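Local coordinates for AvrA (Salmonella typhimurium, PDB 6BE0), which probably transfers acetyl groups from acetyl-CoA to serine and threonine residues of target proteins, as a bacterial effector of the YopJ acetyltransferase family, at residues M202-I207 against R230-S235; D129-D134 against K206-N211; E85-F90 against E107-A112; A145-F150 against M174-I179. One frame throughout, in Å; residues are numbered along the deposited sequence.

Contact 1. Residues M202-I207 against R230-S235; sequences MNLVKI and RYLPVS
Tyr231 and Ile207 carry most of this contact, in which the first turn of helix 205-212 rests on an extended loop of the YopJ-family acetyltransferase domain. The phenol ring packs against the start of the helix: Ile207 CG1 sits over one face, and its CB comes within 3.7 Å of Tyr231 CD1. From the rim, Lys206 CG meets Tyr231 CE1 at 4.0 Å, close to the plane of the ring, the two side chains running roughly at right angles. The ring's hydroxyl is tied to the same helix: Tyr231 OH is hydrogen-bonded to Asp210 OD2. Pro233 supplies the third patch, with its CB 4.0 Å from Asn203 ND2, an amide nitrogen already bonded to Glu200. Between these flanks the leucines close the buried interior; the Leu204 side chain sets off past the loop, but its end comes nearer, and the methyls Leu204 CD2 and Leu232 CD2 touch at 3.5 Å. The two backbones communicate through solvent instead of bonding directly. One water donates to Tyr231 O and, at 2.8 Å, to Asn203 O. The same water accepts from Ile207 N at 3.2 Å.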
loop_
_atom_site.group_PDB
_atom_site.type_symbol
_atom_site.label_atom_id
_atom_site.label_comp_id
_atom_site.label_asym_id
_atom_site.label_seq_id
_atom_site.Cartn_x
_atom_site.Cartn_y
_atom_site.Cartn_z
ATOM N N MET A 202 11.295 -0.014 12.245
ATOM C CA MET A 202 12.632 0.550 12.397
ATOM C C MET A 202 13.246 0.937 11.051
ATOM O O MET A 202 13.912 1.966 10.939
ATOM C CB MET A 202 13.550 -0.441 13.117
ATOM C CG MET A 202 13.129 -0.772 14.544
ATOM S SD MET A 202 12.975 0.670 15.622
ATOM C CE MET A 202 14.573 1.453 15.414
ATOM N N ASN A 203 13.023 0.111 10.033
ATOM C CA ASN A 203 13.565 0.378 8.702
ATOM C C ASN A 203 12.961 1.623 8.056
ATOM O O ASN A 203 13.474 2.116 7.050
ATOM C CB ASN A 203 13.339 -0.824 7.781
ATOM C CG ASN A 203 14.311 -1.961 8.045
ATOM O OD1 ASN A 203 15.390 -1.760 8.603
ATOM N ND2 ASN A 203 13.936 -3.165 7.627
ATOM N N LEU A 204 11.873 2.124 8.636
ATOM C CA LEU A 204 11.161 3.273 8.087
ATOM C C LEU A 204 11.370 4.537 8.916
ATOM O O LEU A 204 10.739 5.563 8.663
ATOM C CB LEU A 204 9.670 2.957 7.987
ATOM C CG LEU A 204 9.323 1.908 6.933
ATOM C CD1 LEU A 204 7.913 1.390 7.140
ATOM C CD2 LEU A 204 9.485 2.492 5.539
ATOM N N VAL A 205 12.252 4.467 9.905
ATOM C CA VAL A 205 12.562 5.637 10.714
ATOM C C VAL A 205 13.179 6.733 9.850
ATOM O O VAL A 205 12.812 7.901 9.965
ATOM C CB VAL A 205 13.524 5.291 11.871
ATOM C CG1 VAL A 205 13.986 6.553 12.591
ATOM C CG2 VAL A 205 12.854 4.342 12.852
ATOM N N LYS A 206 14.113 6.352 8.984
ATOM C CA LYS A 206 14.874 7.323 8.202
ATOM C C LYS A 206 13.997 8.182 7.291
ATOM O O LYS A 206 14.169 9.399 7.233
ATOM C CB LYS A 206 15.940 6.614 7.361
ATOM C CG LYS A 206 16.826 7.575 6.576
ATOM C CD LYS A 206 18.053 6.885 5.996
ATOM C CE LYS A 206 18.885 7.843 5.150
ATOM N NZ LYS A 206 19.375 9.019 5.926
ATOM N N ILE A 207 13.063 7.559 6.577
ATOM C CA ILE A 207 12.222 8.301 5.640
ATOM C C ILE A 207 11.292 9.252 6.394
ATOM O O ILE A 207 10.983 10.342 5.915
ATOM C CB ILE A 207 11.390 7.356 4.735
ATOM C CG1 ILE A 207 10.632 8.166 3.678
ATOM C CG2 ILE A 207 10.428 6.511 5.561
ATOM C CD1 ILE A 207 10.045 7.324 2.558
ATOM N N ARG A 230 15.665 3.879 -2.434
ATOM C CA ARG A 230 16.813 4.055 -1.549
ATOM C C ARG A 230 16.395 4.070 -0.081
ATOM O O ARG A 230 17.226 3.883 0.808
ATOM C CB ARG A 230 17.553 5.349 -1.888
ATOM C CG ARG A 230 17.977 5.464 -3.341
ATOM C CD ARG A 230 18.603 6.818 -3.623
ATOM N NE ARG A 230 18.739 7.067 -5.056
ATOM C CZ ARG A 230 19.087 8.236 -5.586
ATOM N NH1 ARG A 230 19.336 9.280 -4.804
ATOM N NH2 ARG A 230 19.181 8.363 -6.904
ATOM N N TYR A 231 15.106 4.291 0.165
ATOM C CA TYR A 231 14.582 4.395 1.525
ATOM C C TYR A 231 13.927 3.101 2.001
ATOM O O TYR A 231 14.135 2.676 3.139
ATOM C CB TYR A 231 13.557 5.530 1.617
ATOM C CG TYR A 231 14.154 6.915 1.744
ATOM C CD1 TYR A 231 14.606 7.388 2.968
ATOM C CD2 TYR A 231 14.248 7.755 0.643
ATOM C CE1 TYR A 231 15.145 8.654 3.091
ATOM C CE2 TYR A 231 14.786 9.024 0.756
ATOM C CZ TYR A 231 15.232 9.468 1.981
ATOM O OH TYR A 231 15.766 10.732 2.097
ATOM N N LEU A 232 13.139 2.481 1.129
ATOM C CA LEU A 232 12.226 1.421 1.543
ATOM C C LEU A 232 12.845 0.024 1.474
ATOM O O LEU A 232 13.697 -0.242 0.626
ATOM C CB LEU A 232 10.962 1.474 0.684
ATOM C CG LEU A 232 10.252 2.831 0.706
ATOM C CD1 LEU A 232 9.064 2.844 -0.244
ATOM C CD2 LEU A 232 9.808 3.189 2.121
ATOM N N PRO A 233 12.409 -0.876 2.375
ATOM C CA PRO A 233 12.956 -2.234 2.462
ATOM C C PRO A 233 12.392 -3.175 1.400
ATOM O O PRO A 233 11.447 -2.820 0.698
ATOM C CB PRO A 233 12.541 -2.678 3.864
ATOM C CG PRO A 233 11.254 -1.978 4.096
ATOM C CD PRO A 233 11.373 -0.645 3.401
ATOM N N VAL A 234 12.971 -4.369 1.307
ATOM C CA VAL A 234 12.648 -5.320 0.247
ATOM C C VAL A 234 11.205 -5.815 0.325
ATOM O O VAL A 234 10.571 -6.061 -0.700
ATOM C CB VAL A 234 13.595 -6.542 0.297
ATOM C CG1 VAL A 234 13.318 -7.494 -0.862
ATOM C CG2 VAL A 234 15.050 -6.090 0.275
ATOM N N SER A 235 10.691 -5.953 1.543
ATOM C CA SER A 235 9.374 -6.545 1.765
ATOM C C SER A 235 8.241 -5.754 1.107
ATOM O O SER A 235 7.135 -6.268 0.941
ATOM C CB SER A 235 9.106 -6.671 3.264
ATOM O OG SER A 235 9.120 -5.404 3.893
HETATM O O HOH W 1 13.387 4.535 5.712
HETATM O O HOH W 2 14.342 0.692 4.511
#

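Contact 2. Residues D129-D134 against K206-N211; sequences DFRVMD and KIHEDN
His208 reaches from helix 205-212 to Asp129, Arg131 and Met133, alternate residues of strand 125-133, in a helix-on-sheet packing in which the axes of the short segments approach to 9.6 Å and cross at -68°. The histidine meets each strand residue with a different part: ring edge, ring face and CB. At the edge, NE2 donates to Asp129 OD2 over 2.6 Å in a nearly straight bond, the oxygen lying almost in the ring plane. The carboxylate is turned out of that plane, by 63°, and receives the N-H from above its own plane. Arg131 lies over one face, its CB 3.7 Å from the centroid of the His208 ring and almost on its normal, a CH-pi contact. The arginine chain then bends at chi2 and chi3, and the guanidinium turns back so that His208 CD2 lies over one of its faces, near the rim, the two planes tilted by 43°; NH2 hydrogen-bonds to Phe201 O. Other bonds limit rotation of the ring and its acceptor: His208 ND1 pairs with Ser138 OG on the adjoining strand, and Asp129 OD1 forms a salt bridge with Arg113. Both imidazole nitrogens are thus engaged within a buried interface, and Arg113 could further polarise the Asp129-His208 pair. Farther along the strand, Met133 SD lies 4.2 Å from Glu209 CA, and its terminal methyl CE rests 4.0 Å from His208 CB.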
loop_
_atom_site.group_PDB
_atom_site.type_symbol
_atom_site.label_atom_id
_atom_site.label_comp_id
_atom_site.label_asym_id
_atom_site.label_seq_id
_atom_site.Cartn_x
_atom_site.Cartn_y
_atom_site.Cartn_z
ATOM N N ASP A 129 1.148 6.339 6.174
ATOM C CA ASP A 129 1.851 5.998 7.405
ATOM C C ASP A 129 1.971 7.229 8.295
ATOM O O ASP A 129 2.387 8.297 7.844
ATOM C CB ASP A 129 3.237 5.424 7.110
ATOM C CG ASP A 129 3.835 4.697 8.307
ATOM O OD1 ASP A 129 3.066 4.169 9.140
ATOM O OD2 ASP A 129 5.077 4.647 8.414
ATOM N N PHE A 130 1.602 7.055 9.559
ATOM C CA PHE A 130 1.566 8.138 10.537
ATOM C C PHE A 130 2.550 7.845 11.667
ATOM O O PHE A 130 2.527 6.768 12.259
ATOM C CB PHE A 130 0.140 8.305 11.076
ATOM C CG PHE A 130 0.020 9.283 12.209
ATOM C CD1 PHE A 130 -0.298 10.610 11.968
ATOM C CD2 PHE A 130 0.203 8.870 13.517
ATOM C CE1 PHE A 130 -0.419 11.507 13.013
ATOM C CE2 PHE A 130 0.084 9.761 14.564
ATOM C CZ PHE A 130 -0.227 11.081 14.313
ATOM N N ARG A 131 3.416 8.811 11.958
ATOM C CA ARG A 131 4.479 8.624 12.942
ATOM C C ARG A 131 4.834 9.947 13.616
ATOM O O ARG A 131 5.233 10.897 12.942
ATOM C CB ARG A 131 5.719 8.026 12.264
ATOM C CG ARG A 131 6.898 7.726 13.192
ATOM C CD ARG A 131 6.835 6.313 13.754
ATOM N NE ARG A 131 6.972 5.290 12.717
ATOM C CZ ARG A 131 8.128 4.759 12.320
ATOM N NH1 ARG A 131 9.275 5.144 12.865
ATOM N NH2 ARG A 131 8.137 3.834 11.370
ATOM N N VAL A 132 4.684 10.016 14.938
ATOM C CA VAL A 132 5.167 11.179 15.679
ATOM C C VAL A 132 6.569 10.842 16.164
ATOM O O VAL A 132 6.829 9.749 16.669
ATOM C CB VAL A 132 4.247 11.592 16.870
ATOM C CG1 VAL A 132 2.775 11.527 16.477
ATOM C CG2 VAL A 132 4.504 10.752 18.107
ATOM N N MET A 133 7.471 11.795 15.983
ATOM C CA MET A 133 8.887 11.582 16.216
ATOM C C MET A 133 9.437 12.863 16.815
ATOM O O MET A 133 9.247 13.940 16.252
ATOM C CB MET A 133 9.586 11.222 14.907
ATOM C CG MET A 133 10.979 10.649 15.051
ATOM S SD MET A 133 11.584 9.997 13.481
ATOM C CE MET A 133 10.653 8.470 13.371
ATOM N N ASP A 134 10.104 12.748 17.960
ATOM C CA ASP A 134 10.446 13.913 18.765
ATOM C C ASP A 134 9.132 14.603 19.144
ATOM O O ASP A 134 8.311 14.013 19.846
ATOM C CB ASP A 134 11.401 14.846 18.009
ATOM C CG ASP A 134 12.590 14.105 17.417
ATOM O OD1 ASP A 134 13.055 13.129 18.045
ATOM O OD2 ASP A 134 13.054 14.493 16.323
ATOM N N LYS A 206 14.113 6.352 8.984
ATOM C CA LYS A 206 14.874 7.323 8.202
ATOM C C LYS A 206 13.997 8.182 7.291
ATOM O O LYS A 206 14.169 9.399 7.233
ATOM C CB LYS A 206 15.940 6.614 7.361
ATOM C CG LYS A 206 16.826 7.575 6.576
ATOM C CD LYS A 206 18.053 6.885 5.996
ATOM C CE LYS A 206 18.885 7.843 5.150
ATOM N NZ LYS A 206 19.375 9.019 5.926
ATOM N N ILE A 207 13.063 7.559 6.577
ATOM C CA ILE A 207 12.222 8.301 5.640
ATOM C C ILE A 207 11.292 9.252 6.394
ATOM O O ILE A 207 10.983 10.342 5.915
ATOM C CB ILE A 207 11.390 7.356 4.735
ATOM C CG1 ILE A 207 10.632 8.166 3.678
ATOM C CG2 ILE A 207 10.428 6.511 5.561
ATOM C CD1 ILE A 207 10.045 7.324 2.558
ATOM N N HIS A 208 10.853 8.836 7.577
ATOM C CA HIS A 208 10.039 9.694 8.431
ATOM C C HIS A 208 10.879 10.828 9.004
ATOM O O HIS A 208 10.404 11.951 9.173
ATOM C CB HIS A 208 9.411 8.887 9.567
ATOM C CG HIS A 208 8.169 8.154 9.170
ATOM N ND1 HIS A 208 6.986 8.797 8.885
ATOM C CD2 HIS A 208 7.925 6.830 9.016
ATOM C CE1 HIS A 208 6.065 7.904 8.570
ATOM N NE2 HIS A 208 6.609 6.703 8.643
ATOM N N GLU A 209 12.133 10.516 9.304
ATOM C CA GLU A 209 13.058 11.487 9.864
ATOM C C GLU A 209 13.378 12.569 8.838
ATOM O O GLU A 209 13.374 13.759 9.153
ATOM C CB GLU A 209 14.335 10.783 10.325
ATOM C CG GLU A 209 15.266 11.637 11.166
ATOM C CD GLU A 209 16.378 10.822 11.798
ATOM O OE1 GLU A 209 16.500 9.623 11.464
ATOM O OE2 GLU A 209 17.126 11.376 12.632
ATOM N N ASP A 210 13.640 12.148 7.606
ATOM C CA ASP A 210 13.966 13.077 6.529
ATOM C C ASP A 210 12.744 13.890 6.109
ATOM O O ASP A 210 12.874 15.019 5.637
ATOM C CB ASP A 210 14.534 12.321 5.325
ATOM C CG ASP A 210 15.968 11.865 5.543
ATOM O OD1 ASP A 210 16.645 12.402 6.447
ATOM O OD2 ASP A 210 16.423 10.973 4.798
ATOM N N ASN A 211 11.558 13.315 6.277
ATOM C CA ASN A 211 10.321 14.040 6.016
ATOM C C ASN A 211 10.169 15.194 7.002
ATOM O O ASN A 211 9.843 16.319 6.618
ATOM C CB ASN A 211 9.115 13.103 6.107
ATOM C CG ASN A 211 7.810 13.790 5.746
ATOM O OD1 ASN A 211 7.796 14.769 4.998
ATOM N ND2 ASN A 211 6.704 13.279 6.278
#

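Contact 3. Residues E85-F90 against E107-A112; sequences ELNLKF and EGVESA
Asn87 and Ala112 bring their CA atoms to 4.9 Å where two parallel strands begin, Asn87 having left-handed backbone angles (phi 53°, psi 63°) just before strand 88-91. The strands belong to a beta-alpha-beta unit, joined through helix 94-106, and the contact lies at the N-terminal ends of both strands. The Asn87 side chain does the polar work. Its CG is anti to the carbonyl carbon (chi1 -70°), and the amide beyond it delivers ND2 to Ser111 O at 2.9 Å. This bond is close to straight; the donor approaches nearly along the C=O axis, and the acceptor lies practically in the amide plane of the asparagine. Past the nitrogen, Val109 CG1 meets Asn87 ND2 tip to tip at 3.9 Å. Beside this bond the main chain packs closely, with Asn87 O 3.5 Å from Ala112 CA and the two CB atoms, of Asn87 and Ala112, 4.0 Å apart. Arg113, the next residue along, carries the regular ladder by bonding through its backbone to both Asn87 and Lys89, while its side-chain NH1 holds Leu86 O. The chemistry therefore implies that a side-chain amide stands in for a backbone N-H: the Asn87 backbone N lies too far from Ser111 to pair, and ND2 extends the pairing by one bond past the regular ladder, to Ser111, two residues before Arg113.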
loop_
_atom_site.group_PDB
_atom_site.type_symbol
_atom_site.label_atom_id
_atom_site.label_comp_id
_atom_site.label_asym_id
_atom_site.label_seq_id
_atom_site.Cartn_x
_atom_site.Cartn_y
_atom_site.Cartn_z
ATOM N N GLU A 85 -0.540 -3.975 17.169
ATOM C CA GLU A 85 0.226 -2.728 17.160
ATOM C C GLU A 85 0.097 -1.984 15.830
ATOM O O GLU A 85 0.622 -0.880 15.675
ATOM C CB GLU A 85 1.703 -3.010 17.455
ATOM C CG GLU A 85 1.961 -3.529 18.864
ATOM C CD GLU A 85 3.438 -3.735 19.155
ATOM O OE1 GLU A 85 4.266 -3.501 18.247
ATOM O OE2 GLU A 85 3.771 -4.131 20.293
ATOM N N LEU A 86 -0.607 -2.591 14.882
ATOM C CA LEU A 86 -0.749 -2.039 13.539
ATOM C C LEU A 86 -1.473 -0.694 13.533
ATOM O O LEU A 86 -1.050 0.239 12.850
ATOM C CB LEU A 86 -1.494 -3.033 12.645
ATOM C CG LEU A 86 -1.838 -2.579 11.224
ATOM C CD1 LEU A 86 -0.582 -2.383 10.394
ATOM C CD2 LEU A 86 -2.774 -3.583 10.563
ATOM N N ASN A 87 -2.564 -0.607 14.291
ATOM C CA ASN A 87 -3.387 0.599 14.341
ATOM C C ASN A 87 -3.822 1.059 12.952
ATOM O O ASN A 87 -3.471 2.157 12.511
ATOM C CB ASN A 87 -2.639 1.732 15.048
ATOM C CG ASN A 87 -2.473 1.484 16.534
ATOM O OD1 ASN A 87 -3.190 0.677 17.126
ATOM N ND2 ASN A 87 -1.529 2.188 17.147
ATOM N N LEU A 88 -4.588 0.215 12.269
ATOM C CA LEU A 88 -5.071 0.535 10.932
ATOM C C LEU A 88 -6.503 1.054 10.972
ATOM O O LEU A 88 -7.363 0.487 11.647
ATOM C CB LEU A 88 -4.985 -0.692 10.022
ATOM C CG LEU A 88 -5.319 -0.456 8.547
ATOM C CD1 LEU A 88 -4.412 0.607 7.938
ATOM C CD2 LEU A 88 -5.207 -1.757 7.769
ATOM N N LYS A 89 -6.739 2.144 10.248
ATOM C CA LYS A 89 -8.069 2.725 10.110
ATOM C C LYS A 89 -8.444 2.832 8.638
ATOM O O LYS A 89 -7.613 3.190 7.803
ATOM C CB LYS A 89 -8.130 4.107 10.765
ATOM C CG LYS A 89 -8.187 4.089 12.285
ATOM C CD LYS A 89 -9.514 3.536 12.777
ATOM C CE LYS A 89 -9.699 3.755 14.267
ATOM N NZ LYS A 89 -10.961 3.132 14.750
ATOM N N PHE A 90 -9.694 2.512 8.324
ATOM C CA PHE A 90 -10.211 2.684 6.974
ATOM C C PHE A 90 -11.050 3.951 6.906
ATOM O O PHE A 90 -12.049 4.083 7.615
ATOM C CB PHE A 90 -11.037 1.469 6.548
ATOM C CG PHE A 90 -11.689 1.620 5.201
ATOM C CD1 PHE A 90 -10.940 1.969 4.090
ATOM C CD2 PHE A 90 -13.046 1.401 5.046
ATOM C CE1 PHE A 90 -11.538 2.107 2.849
ATOM C CE2 PHE A 90 -13.649 1.534 3.810
ATOM C CZ PHE A 90 -12.893 1.888 2.710
ATOM N N GLU A 107 -5.018 11.911 20.615
ATOM C CA GLU A 107 -5.159 10.823 21.575
ATOM C C GLU A 107 -3.813 10.316 22.084
ATOM O O GLU A 107 -3.762 9.455 22.961
ATOM C CB GLU A 107 -5.942 9.670 20.947
ATOM C CG GLU A 107 -7.385 10.021 20.628
ATOM C CD GLU A 107 -8.173 8.835 20.111
ATOM O OE1 GLU A 107 -7.610 7.721 20.060
ATOM O OE2 GLU A 107 -9.356 9.017 19.757
ATOM N N GLY A 108 -2.728 10.850 21.533
ATOM C CA GLY A 108 -1.394 10.517 21.999
ATOM C C GLY A 108 -0.784 9.332 21.277
ATOM O O GLY A 108 0.319 8.899 21.611
ATOM N N VAL A 109 -1.502 8.802 20.290
ATOM C CA VAL A 109 -0.982 7.711 19.473
ATOM C C VAL A 109 0.203 8.218 18.658
ATOM O O VAL A 109 0.202 9.355 18.187
ATOM C CB VAL A 109 -2.065 7.137 18.542
ATOM C CG1 VAL A 109 -1.490 6.054 17.633
ATOM C CG2 VAL A 109 -3.221 6.584 19.364
ATOM N N GLU A 110 1.207 7.362 18.497
ATOM C CA GLU A 110 2.481 7.757 17.904
ATOM C C GLU A 110 2.797 6.959 16.645
ATOM O O GLU A 110 3.774 7.237 15.949
ATOM C CB GLU A 110 3.598 7.577 18.931
ATOM C CG GLU A 110 3.366 8.360 20.216
ATOM C CD GLU A 110 4.541 8.288 21.170
ATOM O OE1 GLU A 110 5.546 7.626 20.832
ATOM O OE2 GLU A 110 4.457 8.893 22.260
ATOM N N SER A 111 1.962 5.969 16.358
ATOM C CA SER A 111 2.166 5.092 15.217
ATOM C C SER A 111 0.827 4.553 14.729
ATOM O O SER A 111 0.133 3.842 15.460
ATOM C CB SER A 111 3.101 3.941 15.588
ATOM O OG SER A 111 3.206 3.003 14.532
ATOM N N ALA A 112 0.463 4.896 13.499
ATOM C CA ALA A 112 -0.807 4.461 12.936
ATOM C C ALA A 112 -0.769 4.459 11.412
ATOM O O ALA A 112 0.100 5.083 10.799
ATOM C CB ALA A 112 -1.936 5.349 13.435
#

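Contact 4. Residues A145-F150 against M174-I179; sequences AACSAF and MVELDI
The backbone N of Cys147 and the carboxylate of Glu176 form the central polar pair, where the loop following strand 136-143 folds across the end of strand 170-176 in a beta-alpha-beta crossover. Among the hydrogen bonds, Cys147 N donates to Glu176 OE2 at 2.8 Å, reaching the anti side of the carboxylate a little out of its plane. The acid can reach so far because its CG stands anti to the backbone N (chi1 176°) and the chain stays extended beyond it. Its other oxygen, OE1, accepts from Ser225 N, so the buried carboxylate bridges two main-chain N-H groups. Ala146 CB makes a van der Waals contact with Glu176 OE2 at 3.7 Å. A second, weak bond runs from Asp178 N to Ala145 O at 3.2 Å. Water adds a looser link: one molecule donates to Asp178 OD1 at 2.9 Å and accepts weakly from Ala146 N. The strongest partner of that aspartate is Arg181, a coenzyme A-binding residue, through a salt bridge. In the apolar contact, Cys147 SG touches Met174 CE at 3.6 Å. Strand 170-176 is the last strand of the five-stranded sheet, with Leu223 bonded through its backbone to Met174 and Glu176, and pairs in parallel with strand 136-143 through Val175; the loop leads on to helix 151-164, and beyond the strand Leu177 packs against Leu193 of helix 186-199 and Leu232.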
loop_
_atom_site.group_PDB
_atom_site.type_symbol
_atom_site.label_atom_id
_atom_site.label_comp_id
_atom_site.label_asym_id
_atom_site.label_seq_id
_atom_site.Cartn_x
_atom_site.Cartn_y
_atom_site.Cartn_z
ATOM N N ALA A 145 0.886 2.819 -7.375
ATOM C CA ALA A 145 1.076 3.016 -8.810
ATOM C C ALA A 145 1.960 4.230 -9.082
ATOM O O ALA A 145 2.576 4.777 -8.168
ATOM C CB ALA A 145 -0.272 3.173 -9.503
ATOM N N ALA A 146 2.014 4.646 -10.345
ATOM C CA ALA A 146 2.833 5.783 -10.754
ATOM C C ALA A 146 2.093 7.098 -10.519
ATOM O O ALA A 146 0.890 7.100 -10.255
ATOM C CB ALA A 146 3.224 5.646 -12.215
ATOM N N CYS A 147 2.819 8.210 -10.617
ATOM C CA CYS A 147 2.249 9.533 -10.374
ATOM C C CYS A 147 2.712 10.554 -11.413
ATOM O O CYS A 147 2.638 11.758 -11.178
ATOM C CB CYS A 147 2.629 10.030 -8.978
ATOM S SG CYS A 147 2.321 8.850 -7.656
ATOM N N SER A 148 3.190 10.073 -12.556
ATOM C CA SER A 148 3.749 10.951 -13.581
ATOM C C SER A 148 2.735 11.960 -14.116
ATOM O O SER A 148 3.088 13.099 -14.420
ATOM C CB SER A 148 4.303 10.120 -14.739
ATOM O OG SER A 148 3.344 9.185 -15.201
ATOM N N ALA A 149 1.476 11.545 -14.224
ATOM C CA ALA A 149 0.442 12.380 -14.831
ATOM C C ALA A 149 0.076 13.579 -13.954
ATOM O O ALA A 149 0.476 14.708 -14.246
ATOM C CB ALA A 149 -0.798 11.548 -15.131
ATOM N N PHE A 150 -0.681 13.330 -12.886
ATOM C CA PHE A 150 -1.194 14.400 -12.028
ATOM C C PHE A 150 -0.657 14.305 -10.601
ATOM O O PHE A 150 -1.297 14.768 -9.654
ATOM C CB PHE A 150 -2.723 14.368 -12.003
ATOM C CG PHE A 150 -3.352 14.488 -13.357
ATOM C CD1 PHE A 150 -3.645 15.731 -13.890
ATOM C CD2 PHE A 150 -3.651 13.360 -14.098
ATOM C CE1 PHE A 150 -4.226 15.845 -15.137
ATOM C CE2 PHE A 150 -4.233 13.466 -15.346
ATOM C CZ PHE A 150 -4.520 14.710 -15.866
ATOM N N MET A 174 4.374 12.716 -0.163
ATOM C CA MET A 174 3.731 11.703 -0.987
ATOM C C MET A 174 4.807 10.913 -1.719
ATOM O O MET A 174 5.734 11.493 -2.281
ATOM C CB MET A 174 2.755 12.353 -1.967
ATOM C CG MET A 174 2.105 11.392 -2.942
ATOM S SD MET A 174 0.826 12.213 -3.911
ATOM C CE MET A 174 1.047 11.425 -5.501
ATOM N N VAL A 175 4.685 9.589 -1.694
ATOM C CA VAL A 175 5.705 8.710 -2.255
ATOM C C VAL A 175 5.152 7.867 -3.400
ATOM O O VAL A 175 4.169 7.143 -3.242
ATOM C CB VAL A 175 6.292 7.779 -1.175
ATOM C CG1 VAL A 175 7.329 6.834 -1.778
ATOM C CG2 VAL A 175 6.914 8.599 -0.057
ATOM N N GLU A 176 5.801 7.977 -4.553
ATOM C CA GLU A 176 5.486 7.152 -5.710
ATOM C C GLU A 176 6.259 5.843 -5.618
ATOM O O GLU A 176 7.466 5.851 -5.387
ATOM C CB GLU A 176 5.833 7.893 -7.004
ATOM C CG GLU A 176 5.624 7.089 -8.280
ATOM C CD GLU A 176 6.266 7.747 -9.487
ATOM O OE1 GLU A 176 7.476 8.057 -9.424
ATOM O OE2 GLU A 176 5.562 7.955 -10.498
ATOM N N LEU A 177 5.561 4.725 -5.797
ATOM C CA LEU A 177 6.195 3.410 -5.751
ATOM C C LEU A 177 6.305 2.793 -7.143
ATOM O O LEU A 177 7.326 2.192 -7.481
ATOM C CB LEU A 177 5.417 2.475 -4.820
ATOM C CG LEU A 177 5.368 2.870 -3.340
ATOM C CD1 LEU A 177 4.631 1.809 -2.535
ATOM C CD2 LEU A 177 6.762 3.095 -2.767
ATOM N N ASP A 178 5.257 2.959 -7.946
ATOM C CA ASP A 178 5.189 2.365 -9.279
ATOM C C ASP A 178 5.504 0.873 -9.228
ATOM O O ASP A 178 6.417 0.397 -9.902
ATOM C CB ASP A 178 6.149 3.072 -10.240
ATOM C CG ASP A 178 5.952 2.646 -11.689
ATOM O OD1 ASP A 178 4.813 2.286 -12.060
ATOM O OD2 ASP A 178 6.937 2.669 -12.457
ATOM N N ILE A 179 4.751 0.147 -8.405
ATOM C CA ILE A 179 4.868 -1.305 -8.327
ATOM C C ILE A 179 3.544 -1.956 -8.713
ATOM O O ILE A 179 3.498 -3.148 -9.012
ATOM C CB ILE A 179 5.286 -1.769 -6.920
ATOM C CG1 ILE A 179 4.337 -1.204 -5.861
ATOM C CG2 ILE A 179 6.722 -1.341 -6.638
ATOM C CD1 ILE A 179 4.535 -1.805 -4.483
HETATM O O HOH W 3 1.972 2.281 -12.719
#

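From the N terminus, contact 3 closes first, joining the parallel strands on either side of helix 94-106. Strand 125-133 then opens contact 2, a long loop completed only on helix 205-212. Contact 4 is nested inside that loop and closes the connection from strand 136-143 to strand 170-176. Contact 1 opens on a segment that overlaps the end of contact 2 at Lys206 and Ile207, and adds the loop after helix 225-228. Contacts 3 and 2 adjoin through paired strands, with Phe130 N bonded to Ala112 O, whereas contacts 3 and 4 lie about 25 Å apart between centres. Contact 1 also reaches contact 4, where Leu232 CD1 packs on Leu177 CD2.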